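Local coordinates for aldehyde dehydrogenase (Anabaena variabilis, PDB 4H7N), which probably oxidises aldehydes to carboxylic acids with NAD+ as the hydride acceptor, as a member of the aldehyde dehydrogenase family, at residues A[87-91]-A[138-144]; A[66-70]-A[171-175]; A[157-163]-A[186-192]; A[18-22]-A[166-170]; A[11-15]-A[76-80]. All coordinates share one frame. Residue numbers count along the deposited sequence, not the author numbering.

Contact 1 (A[87-91]-A[138-144])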
# COMPACT_ATOMS: atom_id res chain seq x y z
N GLU A 87 -0.94 11.09 -27.12
CA GLU A 87 -1.35 9.97 -26.27
C GLU A 87 -0.86 8.68 -26.85
O GLU A 87 -0.34 7.82 -26.12
CB GLU A 87 -2.87 9.84 -26.17
CG GLU A 87 -3.50 10.42 -24.98
CD GLU A 87 -4.94 10.00 -24.79
OE1 GLU A 87 -5.79 10.81 -25.20
OE2 GLU A 87 -5.24 8.92 -24.18
N ILE A 88 -1.03 8.54 -28.17
CA ILE A 88 -0.59 7.31 -28.81
C ILE A 88 0.94 7.11 -28.70
O ILE A 88 1.40 6.01 -28.43
CB ILE A 88 -1.07 7.21 -30.26
CG1 ILE A 88 -2.58 7.07 -30.27
CG2 ILE A 88 -0.46 6.00 -30.91
CD1 ILE A 88 -3.28 7.30 -31.62
N ASP A 89 1.70 8.16 -28.94
CA ASP A 89 3.16 8.11 -28.87
C ASP A 89 3.61 7.75 -27.44
O ASP A 89 4.49 6.92 -27.24
CB ASP A 89 3.76 9.45 -29.28
CG ASP A 89 3.68 9.69 -30.79
OD1 ASP A 89 3.65 8.71 -31.56
OD2 ASP A 89 3.65 10.89 -31.19
N SER A 90 2.98 8.39 -26.48
CA SER A 90 3.25 8.17 -25.06
C SER A 90 2.92 6.73 -24.60
O SER A 90 3.71 6.07 -23.90
CB SER A 90 2.52 9.24 -24.26
OG SER A 90 2.36 8.83 -22.90
N PHE A 91 1.77 6.22 -25.01
CA PHE A 91 1.44 4.78 -24.82
C PHE A 91 2.52 3.84 -25.41
O PHE A 91 2.99 2.93 -24.75
CB PHE A 91 0.07 4.47 -25.48
CG PHE A 91 -0.28 3.00 -25.55
CD1 PHE A 91 -0.26 2.23 -24.43
CD2 PHE A 91 -0.64 2.43 -26.72
CE1 PHE A 91 -0.62 0.89 -24.49
CE2 PHE A 91 -1.01 1.13 -26.80
CZ PHE A 91 -1.01 0.36 -25.67
N PHE A 138 -7.97 11.12 -20.80
CA PHE A 138 -6.91 10.58 -21.63
C PHE A 138 -7.19 9.09 -21.67
O PHE A 138 -6.62 8.29 -20.94
CB PHE A 138 -5.51 10.84 -21.04
CG PHE A 138 -5.10 12.30 -20.98
CD1 PHE A 138 -4.60 12.94 -22.08
CD2 PHE A 138 -5.09 12.98 -19.75
CE1 PHE A 138 -4.19 14.25 -22.02
CE2 PHE A 138 -4.66 14.30 -19.68
CZ PHE A 138 -4.21 14.93 -20.83
N PRO A 139 -8.14 8.72 -22.48
CA PRO A 139 -8.68 7.38 -22.37
C PRO A 139 -7.63 6.29 -22.61
O PRO A 139 -7.63 5.30 -21.88
CB PRO A 139 -9.76 7.31 -23.43
CG PRO A 139 -9.78 8.60 -24.09
CD PRO A 139 -8.72 9.50 -23.58
N LEU A 140 -6.76 6.49 -23.60
CA LEU A 140 -5.77 5.49 -23.92
C LEU A 140 -4.71 5.44 -22.86
O LEU A 140 -4.49 4.39 -22.22
CB LEU A 140 -5.16 5.72 -25.30
CG LEU A 140 -4.01 4.79 -25.64
CD1 LEU A 140 -4.51 3.36 -25.79
CD2 LEU A 140 -3.27 5.24 -26.90
N THR A 141 -4.07 6.56 -22.58
CA THR A 141 -2.90 6.48 -21.69
C THR A 141 -3.32 6.08 -20.28
O THR A 141 -2.59 5.31 -19.63
CB THR A 141 -2.06 7.75 -21.66
OG1 THR A 141 -2.93 8.85 -21.52
CG2 THR A 141 -1.29 7.97 -23.00
N LEU A 142 -4.44 6.59 -19.80
CA LEU A 142 -4.84 6.24 -18.44
C LEU A 142 -5.46 4.83 -18.30
O LEU A 142 -5.51 4.31 -17.20
CB LEU A 142 -5.72 7.36 -17.84
CG LEU A 142 -4.95 8.69 -17.70
CD1 LEU A 142 -5.77 9.85 -17.15
CD2 LEU A 142 -3.70 8.58 -16.83
N SER A 143 -5.93 4.21 -19.39
CA SER A 143 -6.33 2.83 -19.34
C SER A 143 -5.10 1.91 -19.26
O SER A 143 -5.22 0.78 -18.77
CB SER A 143 -7.21 2.43 -20.54
OG SER A 143 -6.48 2.43 -21.76
N MSE A 144 -3.95 2.40 -19.71
CA MSE A 144 -2.79 1.57 -19.90
C MSE A 144 -1.66 1.82 -18.94
O MSE A 144 -0.74 1.03 -18.86
CB MSE A 144 -2.27 1.80 -21.33
CG MSE A 144 -3.22 1.21 -22.38
SE MSE A 144 -3.32 -0.76 -22.32
CE MSE A 144 -5.12 -0.98 -21.80

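Contact 2 (A[66-70]-A[171-175])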
# COMPACT_ATOMS: atom_id res chain seq x y z
N ARG A 66 -1.87 -0.79 -37.46
CA ARG A 66 -3.22 -0.26 -37.63
C ARG A 66 -3.34 1.06 -36.91
O ARG A 66 -4.38 1.39 -36.33
CB ARG A 66 -4.26 -1.29 -37.14
CG ARG A 66 -4.33 -2.58 -38.00
CD ARG A 66 -4.60 -2.26 -39.48
NE ARG A 66 -4.09 -3.28 -40.44
CZ ARG A 66 -4.67 -4.46 -40.61
NH1 ARG A 66 -4.20 -5.34 -41.50
NH2 ARG A 66 -5.76 -4.77 -39.89
N ARG A 67 -2.27 1.84 -36.94
CA ARG A 67 -2.23 3.07 -36.14
C ARG A 67 -3.34 4.03 -36.54
O ARG A 67 -3.93 4.68 -35.69
CB ARG A 67 -0.87 3.77 -36.28
CG ARG A 67 -0.73 4.94 -35.34
CD ARG A 67 0.65 5.58 -35.36
NE ARG A 67 0.55 6.80 -34.55
CZ ARG A 67 1.47 7.28 -33.73
NH1 ARG A 67 2.63 6.67 -33.59
NH2 ARG A 67 1.24 8.40 -33.09
N GLU A 68 -3.65 4.12 -37.83
CA GLU A 68 -4.69 5.02 -38.26
C GLU A 68 -6.04 4.71 -37.66
O GLU A 68 -6.82 5.60 -37.44
CB GLU A 68 -4.78 5.07 -39.79
CG GLU A 68 -3.68 5.95 -40.34
CD GLU A 68 -3.13 5.48 -41.67
OE1 GLU A 68 -3.84 5.63 -42.69
OE2 GLU A 68 -1.98 4.96 -41.67
N GLN A 69 -6.34 3.44 -37.43
CA GLN A 69 -7.61 3.05 -36.83
C GLN A 69 -7.62 3.41 -35.34
O GLN A 69 -8.66 3.76 -34.81
CB GLN A 69 -7.80 1.55 -36.96
CG GLN A 69 -8.30 1.10 -38.34
CD GLN A 69 -7.23 1.21 -39.38
OE1 GLN A 69 -6.06 0.88 -39.14
NE2 GLN A 69 -7.59 1.67 -40.54
N LEU A 70 -6.47 3.32 -34.68
CA LEU A 70 -6.40 3.74 -33.28
C LEU A 70 -6.61 5.26 -33.17
O LEU A 70 -7.41 5.74 -32.36
CB LEU A 70 -5.10 3.29 -32.63
CG LEU A 70 -4.90 3.71 -31.16
CD1 LEU A 70 -5.97 3.14 -30.24
CD2 LEU A 70 -3.55 3.27 -30.64
N PRO A 171 -9.93 -0.90 -31.69
CA PRO A 171 -8.67 -1.22 -32.40
C PRO A 171 -7.61 -1.92 -31.51
O PRO A 171 -6.90 -2.80 -32.00
CB PRO A 171 -8.23 0.12 -32.98
CG PRO A 171 -8.94 1.14 -32.19
CD PRO A 171 -10.25 0.52 -31.77
N LEU A 172 -7.56 -1.62 -30.21
CA LEU A 172 -6.65 -2.33 -29.34
C LEU A 172 -6.97 -3.83 -29.33
O LEU A 172 -6.05 -4.67 -29.39
CB LEU A 172 -6.69 -1.81 -27.92
CG LEU A 172 -6.13 -0.42 -27.67
CD1 LEU A 172 -6.11 -0.11 -26.18
CD2 LEU A 172 -4.71 -0.25 -28.25
N LEU A 173 -8.26 -4.13 -29.22
CA LEU A 173 -8.75 -5.48 -29.14
C LEU A 173 -8.47 -6.24 -30.44
O LEU A 173 -8.03 -7.41 -30.45
CB LEU A 173 -10.24 -5.46 -28.75
CG LEU A 173 -11.01 -6.77 -28.73
CD1 LEU A 173 -10.35 -7.73 -27.75
CD2 LEU A 173 -12.49 -6.56 -28.41
N MSE A 174 -8.66 -5.57 -31.55
CA MSE A 174 -8.35 -6.18 -32.82
C MSE A 174 -6.87 -6.52 -32.89
O MSE A 174 -6.49 -7.56 -33.45
CB MSE A 174 -8.79 -5.23 -33.93
CG MSE A 174 -8.18 -5.56 -35.28
SE MSE A 174 -8.98 -4.49 -36.76
CE MSE A 174 -8.44 -2.65 -36.30
N ALA A 175 -6.00 -5.67 -32.35
CA ALA A 175 -4.55 -5.98 -32.39
C ALA A 175 -4.24 -7.12 -31.45
O ALA A 175 -3.40 -8.00 -31.73
CB ALA A 175 -3.73 -4.76 -32.02

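Contact 3 (A[157-163]-A[186-192])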
# COMPACT_ATOMS: atom_id res chain seq x y z
N VAL A 157 -5.06 -8.80 -16.39
CA VAL A 157 -5.62 -7.50 -16.11
C VAL A 157 -6.96 -7.38 -16.81
O VAL A 157 -7.06 -7.68 -18.03
CB VAL A 157 -4.69 -6.38 -16.60
CG1 VAL A 157 -5.27 -5.03 -16.22
CG2 VAL A 157 -3.27 -6.53 -16.09
N VAL A 158 -7.99 -6.98 -16.06
CA VAL A 158 -9.30 -6.59 -16.63
C VAL A 158 -9.43 -5.07 -16.62
O VAL A 158 -9.33 -4.44 -15.58
CB VAL A 158 -10.48 -7.18 -15.84
CG1 VAL A 158 -11.79 -6.84 -16.52
CG2 VAL A 158 -10.39 -8.67 -15.83
N VAL A 159 -9.58 -4.47 -17.78
CA VAL A 159 -9.62 -3.07 -17.92
C VAL A 159 -11.03 -2.61 -18.28
O VAL A 159 -11.59 -3.09 -19.26
CB VAL A 159 -8.66 -2.60 -19.07
CG1 VAL A 159 -8.69 -1.08 -19.27
CG2 VAL A 159 -7.26 -3.07 -18.80
N LYS A 160 -11.56 -1.68 -17.50
CA LYS A 160 -12.88 -1.09 -17.68
C LYS A 160 -12.74 0.42 -17.87
O LYS A 160 -12.72 1.19 -16.90
CB LYS A 160 -13.87 -1.38 -16.50
CG LYS A 160 -15.29 -1.07 -17.00
CD LYS A 160 -16.26 -0.43 -16.04
CE LYS A 160 -15.81 0.91 -15.50
NZ LYS A 160 -16.30 1.95 -16.37
N PRO A 161 -12.59 0.85 -19.11
CA PRO A 161 -12.56 2.29 -19.37
C PRO A 161 -13.93 2.94 -19.16
O PRO A 161 -14.90 2.25 -19.03
CB PRO A 161 -12.09 2.40 -20.83
CG PRO A 161 -11.80 1.01 -21.28
CD PRO A 161 -12.54 0.07 -20.35
N SER A 162 -13.95 4.26 -19.06
CA SER A 162 -15.18 5.03 -18.84
C SER A 162 -16.05 4.85 -20.04
O SER A 162 -15.58 4.88 -21.17
CB SER A 162 -14.87 6.54 -18.74
OG SER A 162 -16.06 7.36 -18.74
N GLU A 163 -17.33 4.69 -19.75
CA GLU A 163 -18.38 4.67 -20.72
C GLU A 163 -18.48 5.96 -21.52
O GLU A 163 -19.07 5.96 -22.61
CB GLU A 163 -19.72 4.37 -20.03
CG GLU A 163 -20.33 5.50 -19.23
CD GLU A 163 -19.77 5.73 -17.83
OE1 GLU A 163 -18.75 5.14 -17.37
OE2 GLU A 163 -20.34 6.61 -17.18
N LEU A 186 -5.37 -10.17 -21.02
CA LEU A 186 -5.73 -8.78 -21.06
C LEU A 186 -7.15 -8.77 -21.57
O LEU A 186 -7.40 -9.15 -22.73
CB LEU A 186 -4.85 -8.02 -22.02
CG LEU A 186 -5.27 -6.59 -22.25
CD1 LEU A 186 -5.44 -5.80 -20.98
CD2 LEU A 186 -4.24 -5.89 -23.14
N ILE A 187 -8.07 -8.43 -20.68
CA ILE A 187 -9.48 -8.49 -20.97
C ILE A 187 -10.05 -7.08 -20.88
O ILE A 187 -9.88 -6.40 -19.84
CB ILE A 187 -10.19 -9.34 -19.89
CG1 ILE A 187 -9.57 -10.73 -19.79
CG2 ILE A 187 -11.66 -9.49 -20.23
CD1 ILE A 187 -9.55 -11.50 -21.08
N PHE A 188 -10.71 -6.62 -21.93
CA PHE A 188 -11.37 -5.31 -21.90
C PHE A 188 -12.88 -5.52 -21.66
O PHE A 188 -13.47 -6.36 -22.33
CB PHE A 188 -11.24 -4.61 -23.23
CG PHE A 188 -9.86 -4.13 -23.50
CD1 PHE A 188 -9.42 -2.96 -22.95
CD2 PHE A 188 -9.01 -4.87 -24.28
CE1 PHE A 188 -8.15 -2.50 -23.19
CE2 PHE A 188 -7.71 -4.42 -24.53
CZ PHE A 188 -7.30 -3.24 -23.97
N VAL A 189 -13.45 -4.79 -20.72
CA VAL A 189 -14.89 -4.84 -20.47
C VAL A 189 -15.44 -3.43 -20.54
O VAL A 189 -14.76 -2.47 -20.23
CB VAL A 189 -15.25 -5.52 -19.14
CG1 VAL A 189 -14.75 -6.96 -19.12
CG2 VAL A 189 -14.66 -4.80 -17.97
N GLU A 190 -16.67 -3.32 -20.95
CA GLU A 190 -17.33 -2.02 -21.15
C GLU A 190 -18.36 -1.80 -20.07
O GLU A 190 -19.00 -2.76 -19.61
CB GLU A 190 -18.06 -2.03 -22.49
CG GLU A 190 -17.15 -1.95 -23.69
CD GLU A 190 -17.84 -2.37 -25.00
OE1 GLU A 190 -19.01 -2.91 -24.97
OE2 GLU A 190 -17.19 -2.14 -26.07
N GLY A 191 -18.57 -0.55 -19.69
CA GLY A 191 -19.65 -0.27 -18.79
C GLY A 191 -19.43 1.00 -18.05
O GLY A 191 -18.38 1.61 -18.19
N GLY A 192 -20.45 1.38 -17.27
CA GLY A 192 -20.33 2.55 -16.41
C GLY A 192 -19.91 2.19 -15.02
O GLY A 192 -19.32 1.15 -14.79
O HOH W 1 -16.70 1.29 -20.98

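Contact 4 (A[18-22]-A[166-170])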
# COMPACT_ATOMS: atom_id res chain seq x y z
N PHE A 18 -25.55 10.49 -30.41
CA PHE A 18 -25.17 9.12 -30.04
C PHE A 18 -24.62 8.41 -31.26
O PHE A 18 -25.27 8.36 -32.28
CB PHE A 18 -26.34 8.34 -29.49
CG PHE A 18 -26.78 8.78 -28.13
CD1 PHE A 18 -25.88 8.88 -27.08
CD2 PHE A 18 -28.14 9.02 -27.88
CE1 PHE A 18 -26.30 9.27 -25.81
CE2 PHE A 18 -28.57 9.39 -26.61
CZ PHE A 18 -27.65 9.52 -25.57
N ASP A 19 -23.43 7.88 -31.21
CA ASP A 19 -22.89 7.26 -32.42
C ASP A 19 -22.17 5.98 -32.11
O ASP A 19 -21.35 5.54 -32.90
CB ASP A 19 -21.98 8.24 -33.17
CG ASP A 19 -20.66 8.53 -32.41
OD1 ASP A 19 -20.51 8.11 -31.23
OD2 ASP A 19 -19.78 9.19 -33.01
N TYR A 20 -22.46 5.38 -30.95
CA TYR A 20 -21.74 4.23 -30.51
C TYR A 20 -22.56 3.61 -29.40
O TYR A 20 -23.30 4.32 -28.73
CB TYR A 20 -20.39 4.62 -29.97
CG TYR A 20 -19.39 3.50 -29.89
CD1 TYR A 20 -18.80 3.02 -31.04
CD2 TYR A 20 -18.98 2.96 -28.68
CE1 TYR A 20 -17.85 2.03 -31.00
CE2 TYR A 20 -18.03 1.95 -28.61
CZ TYR A 20 -17.46 1.50 -29.77
OH TYR A 20 -16.52 0.51 -29.80
N VAL A 21 -22.44 2.30 -29.24
CA VAL A 21 -23.21 1.55 -28.24
C VAL A 21 -22.25 0.61 -27.56
O VAL A 21 -21.45 -0.02 -28.22
CB VAL A 21 -24.31 0.67 -28.87
CG1 VAL A 21 -25.01 -0.15 -27.80
CG2 VAL A 21 -25.33 1.55 -29.58
N ILE A 22 -22.33 0.48 -26.25
CA ILE A 22 -21.55 -0.54 -25.59
C ILE A 22 -22.52 -1.39 -24.78
O ILE A 22 -23.63 -0.95 -24.50
CB ILE A 22 -20.49 0.10 -24.66
CG1 ILE A 22 -21.13 1.00 -23.61
CG2 ILE A 22 -19.47 0.88 -25.48
CD1 ILE A 22 -20.09 1.63 -22.72
N PRO A 166 -15.13 5.10 -24.79
CA PRO A 166 -14.78 3.69 -24.84
C PRO A 166 -14.33 3.22 -26.22
O PRO A 166 -13.93 2.07 -26.37
CB PRO A 166 -16.11 3.03 -24.48
CG PRO A 166 -17.09 3.91 -25.21
CD PRO A 166 -16.54 5.32 -25.13
N ARG A 167 -14.41 4.06 -27.23
CA ARG A 167 -14.25 3.57 -28.62
C ARG A 167 -12.83 3.12 -28.98
O ARG A 167 -12.65 2.26 -29.83
CB ARG A 167 -14.68 4.62 -29.63
CG ARG A 167 -16.05 5.21 -29.39
CD ARG A 167 -16.22 6.33 -30.40
NE ARG A 167 -17.42 7.10 -30.20
CZ ARG A 167 -17.65 7.95 -29.19
NH1 ARG A 167 -16.79 8.11 -28.20
NH2 ARG A 167 -18.76 8.66 -29.18
N PHE A 168 -11.83 3.64 -28.25
CA PHE A 168 -10.42 3.33 -28.54
C PHE A 168 -10.11 1.87 -28.30
O PHE A 168 -9.12 1.39 -28.81
CB PHE A 168 -9.48 4.18 -27.71
CG PHE A 168 -9.45 3.80 -26.25
CD1 PHE A 168 -10.42 4.24 -25.38
CD2 PHE A 168 -8.45 2.97 -25.77
CE1 PHE A 168 -10.39 3.88 -24.05
CE2 PHE A 168 -8.41 2.60 -24.43
CZ PHE A 168 -9.37 3.07 -23.56
N VAL A 169 -10.94 1.18 -27.52
CA VAL A 169 -10.77 -0.22 -27.23
C VAL A 169 -10.86 -1.11 -28.50
O VAL A 169 -10.08 -2.07 -28.66
CB VAL A 169 -11.78 -0.68 -26.14
CG1 VAL A 169 -11.72 -2.17 -25.95
CG2 VAL A 169 -11.40 -0.05 -24.80
N ALA A 170 -11.73 -0.77 -29.43
CA ALA A 170 -12.00 -1.68 -30.57
C ALA A 170 -10.70 -1.94 -31.37
O ALA A 170 -10.36 -3.07 -31.62
CB ALA A 170 -13.10 -1.14 -31.46
O HOH W 2 -18.46 6.04 -32.73
O HOH W 3 -15.28 -0.17 -27.61

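Contact 5 (A[11-15]-A[76-80])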
# COMPACT_ATOMS: atom_id res chain seq x y z
N ARG A 11 -22.33 9.21 -26.31
CA ARG A 11 -22.33 10.50 -26.96
C ARG A 11 -20.98 10.82 -27.62
O ARG A 11 -19.90 10.50 -27.11
CB ARG A 11 -22.73 11.55 -25.91
CG ARG A 11 -22.59 13.00 -26.30
CD ARG A 11 -23.18 13.89 -25.23
NE ARG A 11 -23.06 15.30 -25.53
CZ ARG A 11 -21.92 16.00 -25.46
NH1 ARG A 11 -20.78 15.43 -25.10
NH2 ARG A 11 -21.91 17.27 -25.76
N ASN A 12 -21.06 11.39 -28.80
CA ASN A 12 -19.93 11.96 -29.50
C ASN A 12 -19.75 13.38 -28.98
O ASN A 12 -20.67 14.20 -29.04
CB ASN A 12 -20.24 11.97 -30.99
CG ASN A 12 -19.13 12.55 -31.83
OD1 ASN A 12 -18.59 13.60 -31.58
ND2 ASN A 12 -18.89 11.88 -32.94
N PRO A 13 -18.56 13.67 -28.46
CA PRO A 13 -18.32 14.97 -27.83
C PRO A 13 -18.24 16.17 -28.82
O PRO A 13 -18.41 17.29 -28.40
CB PRO A 13 -16.99 14.76 -27.13
CG PRO A 13 -16.29 13.78 -27.98
CD PRO A 13 -17.38 12.80 -28.36
N ARG A 14 -17.99 15.92 -30.10
CA ARG A 14 -17.98 16.99 -31.10
C ARG A 14 -19.39 17.31 -31.57
O ARG A 14 -19.75 18.48 -31.72
CB ARG A 14 -17.11 16.63 -32.31
CG ARG A 14 -15.65 16.55 -31.99
CD ARG A 14 -14.74 16.46 -33.22
NE ARG A 14 -14.91 17.64 -34.00
CZ ARG A 14 -14.22 18.76 -33.88
NH1 ARG A 14 -13.17 18.89 -33.07
NH2 ARG A 14 -14.58 19.77 -34.61
N THR A 15 -20.18 16.28 -31.84
CA THR A 15 -21.49 16.45 -32.43
C THR A 15 -22.64 16.41 -31.45
O THR A 15 -23.71 16.88 -31.77
CB THR A 15 -21.81 15.40 -33.51
OG1 THR A 15 -22.01 14.12 -32.92
CG2 THR A 15 -20.76 15.35 -34.61
N ASN A 76 -12.43 10.27 -32.31
CA ASN A 76 -13.86 10.14 -32.09
C ASN A 76 -14.18 10.24 -30.59
O ASN A 76 -15.17 10.91 -30.22
CB ASN A 76 -14.34 8.80 -32.66
CG ASN A 76 -15.84 8.72 -32.95
OD1 ASN A 76 -16.27 7.85 -33.74
ND2 ASN A 76 -16.65 9.58 -32.31
N ASP A 77 -13.39 9.59 -29.74
CA ASP A 77 -13.63 9.63 -28.28
C ASP A 77 -13.43 11.02 -27.69
O ASP A 77 -14.12 11.40 -26.76
CB ASP A 77 -12.70 8.68 -27.50
CG ASP A 77 -13.16 7.21 -27.46
OD1 ASP A 77 -14.39 6.90 -27.38
OD2 ASP A 77 -12.26 6.32 -27.41
N THR A 78 -12.40 11.73 -28.16
CA THR A 78 -11.91 12.95 -27.49
C THR A 78 -12.18 14.23 -28.21
O THR A 78 -12.12 15.30 -27.61
CB THR A 78 -10.39 12.90 -27.27
OG1 THR A 78 -9.65 12.83 -28.51
CG2 THR A 78 -10.00 11.69 -26.38
N GLY A 79 -12.49 14.14 -29.50
CA GLY A 79 -12.74 15.32 -30.28
C GLY A 79 -11.53 16.13 -30.73
O GLY A 79 -11.67 17.26 -31.20
N ARG A 80 -10.32 15.60 -30.51
CA ARG A 80 -9.13 16.32 -30.86
C ARG A 80 -8.08 15.42 -31.47
O ARG A 80 -8.07 14.20 -31.21
CB ARG A 80 -8.55 17.12 -29.64
CG ARG A 80 -8.55 16.44 -28.26
CD ARG A 80 -7.65 15.24 -28.14
NE ARG A 80 -7.54 14.82 -26.74
CZ ARG A 80 -7.06 13.66 -26.30
NH1 ARG A 80 -6.98 13.47 -24.98
NH2 ARG A 80 -6.62 12.71 -27.13
O HOH W 4 -15.59 13.41 -31.45

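Contact 1 (A[87-91]-A[138-144])
This is a buried helix-helix contact close to the centre of the folded chain, where helix 82-106 packs beside the short helix 139-144. The axes of 87-91 and 139-144 run 23° apart and approach to 8.9 Å; Phe91 and Thr141 bring their CA atoms to 5.6 Å. At one end the link is polar. Glu87 reaches over the first turn of helix 139-144, and its OE2 accepts from Thr141 N at 3.1 Å and, weakly, from Leu140 N at 2.9 Å. These first-turn amides point out along the helix axis toward its N-terminal end, with no preceding turn to supply carbonyls, and the carboxylate takes that place. Glu87 OE1 forms a salt bridge with Arg80. The other end is apolar. Leu140 CD2 lies 3.7 Å from Phe91 CB and 3.9 Å from Ile88 CG1, while Leu140 CD1 sits over the face of the Phe91 ring, 4.2 Å from its centroid, as a CH-pi contact. Selenomethionine Met144 meets the same ring obliquely, with CG 3.4 Å from Phe91 CE1 and SE 4.9 Å from the centroid, a Met-aromatic contact. The arrangement is typical of a carboxylate binding the free amides of a helix N-terminus, here on a helix whose preceding residue, Phe138, has its side chain about 10 Å from that of Glu232, the predicted active-site residue.

Contact 2 (A[66-70]-A[171-175])
Arg66 occupies the N-cap position of helix 67-78, and its carbonyl starts the helix: Arg66 O accepts from Leu70 N at 3.3 Å and weakly from Gln69 N at 3.0 Å. Its aliphatic stem faces the other helix, where Arg66 CG comes 4.4 Å from CE of selenomethionine Met174, a loose contact at the exposed side. Arg67 points away from 171-175 and serves helix 82-106 instead, through a salt bridge to Asp89. One residue past Glu68, Gln69 returns to the interface. Its CG lies 4.3 Å from Met174 CE, so the Met174 side chain, extended as far as SE and then turned, spans the gap to both Arg66 and Gln69, and Gln69 O rests 3.7 Å from Pro171 CG. The contact is thus plain helix-to-helix packing: the first turn of helix 67-78 meets helix 169-176, the helix of the beta-alpha-beta unit that joins strands 156-161 and 186-188. Leu70 makes the closest backbone approach, its CA 5.5 Å from that of Pro171. The proline ring leans on it, with Pro171 CG 3.8 Å from Leu70 CA and 4.1 Å from Leu70 CD1. That same Leu70 CD1 also meets Leu172 CD2 at 4.1 Å. Here the interface passes from solvent into the interior, where Ile63 of helix 48-64 and Ile88 of helix 82-106 lie against Leu70.

Contact 3 (A[157-163]-A[186-192])
Val159 is central to the apolar part: its CB lies 4.0 Å from Phe188 CD1 and its CG2 3.9 Å from Leu186 CD1, on the sheet face shared with Val157. On the other face Val158 CG2 meets Ile187 CB at 4.1 Å. Val189 CG2 is a further neighbour of Val158 CG1, at 3.8 Å. Between these layers the backbones pair in parallel: Ile187 N donates to Val157 O (2.9 Å), Val159 N to Ile187 O (2.8 Å) and Val189 N to Val159 O (2.9 Å). At the polar edge, Lys160 NZ donates to Gly191 O at 2.8 Å and to Pro161 O at 3.0 Å, and a water joins Pro161 O (2.8 Å) to Gly191 N (2.9 Å). Glu163 OE1 approaches Gly192 CA to 3.2 Å, where a side chain would crowd the carboxylate. Strands 156-161 and 186-188, with helix 169-176 between them, form a beta-alpha-beta crossover; its glycine-bearing end is consistent with the Rossmann-type NAD-binding fold of aldehyde dehydrogenases.

Contact 4 (A[18-22]-A[166-170])
Tyr20 lays its ring over the aliphatic stem of Arg167: Arg167 CG stands 3.6 Å from the ring centroid and only 6° off the normal, a CH-pi contact. Pro166 CG fills the space beside it, 4.0 Å from Tyr20 CE2 and 3.9 Å from Ile22 CG2. Beyond the stem, the guanidinium forms a salt bridge with Asp19, whose OD1 accepts from Arg167 NH2 at 2.8 Å and weakly from Arg167 NE at 3.4 Å. Two waters bridge the segments, one between Asp19 O and Arg167 NE (both 2.9 Å), the other between Tyr20 OH (2.6 Å) and Pro166 O (2.9 Å). Arg167 lies within a type I turn from Pro166 to Val169, leading into helix 169-176, and also pairs with Asp77. The contact thus sets the antiparallel hairpin of strands 8-11 and 18-22 against the start of helix 169-176, with the end of helix 67-78 alongside and helix 139-144 behind Phe168.

Contact 5 (A[11-15]-A[76-80])
An Asx turn in the loop between strands 8-11 and 18-22 packs against the C-terminal end of helix 67-78. Asn12 OD1 accepts from Arg14 N at 2.8 Å and from Thr15 N at 3.1 Å, which folds the loop back on itself. Pro13 then presses on the last helical turn: Pro13 CG lies 3.4 Å from Asp77 O and Pro13 CD 3.5 Å from Asn76 O. Gly79 leaves the helix with positive phi, a conformation that favours glycine, and a CB there would crowd Arg14 CG. Just past the helix Arg14 NH1 donates to Gly79 O at 2.9 Å; this NH1 also donates to the backbone O of Ala296. A water lies within hydrogen-bonding distance of both Asn12 OD1 (3.0 Å) and Asn76 O (2.8 Å). The amides Asn12 ND2 and Asn76 ND2, 3.3 Å apart, are both donors and do not bond each other; each instead donates to Asp19 of strand 18-22. Around the contact, Asp77 pairs with Arg167 at the start of helix 169-176, Arg80 with Glu87 of helix 82-106, and Arg14 touches Trp345 of strand 343-345.

How the contacts relate
Contacts 1 and 3 are buried, whereas contacts 2, 4 and 5 are only partly so. Chemistry follows position: contact 3 is parallel backbone pairing flanked by apolar side chains, with a lysine at its edge; contact 1 joins a carboxylate to apolar packing; contact 2 is van der Waals packing without polar bonds between its segments. At the N-terminal hairpin, contact 4 combines a salt bridge with CH-pi and proline packing, and contact 5 an arginine-to-carbonyl bond with proline packing. Helix 67-78 serves contact 2 at its start and contact 5 at its end; helix 169-176 serves contacts 2 and 4 and lies between the strands of contact 3. Salt bridges link contact 1 to contacts 2 and 5, and contact 4 to contact 5.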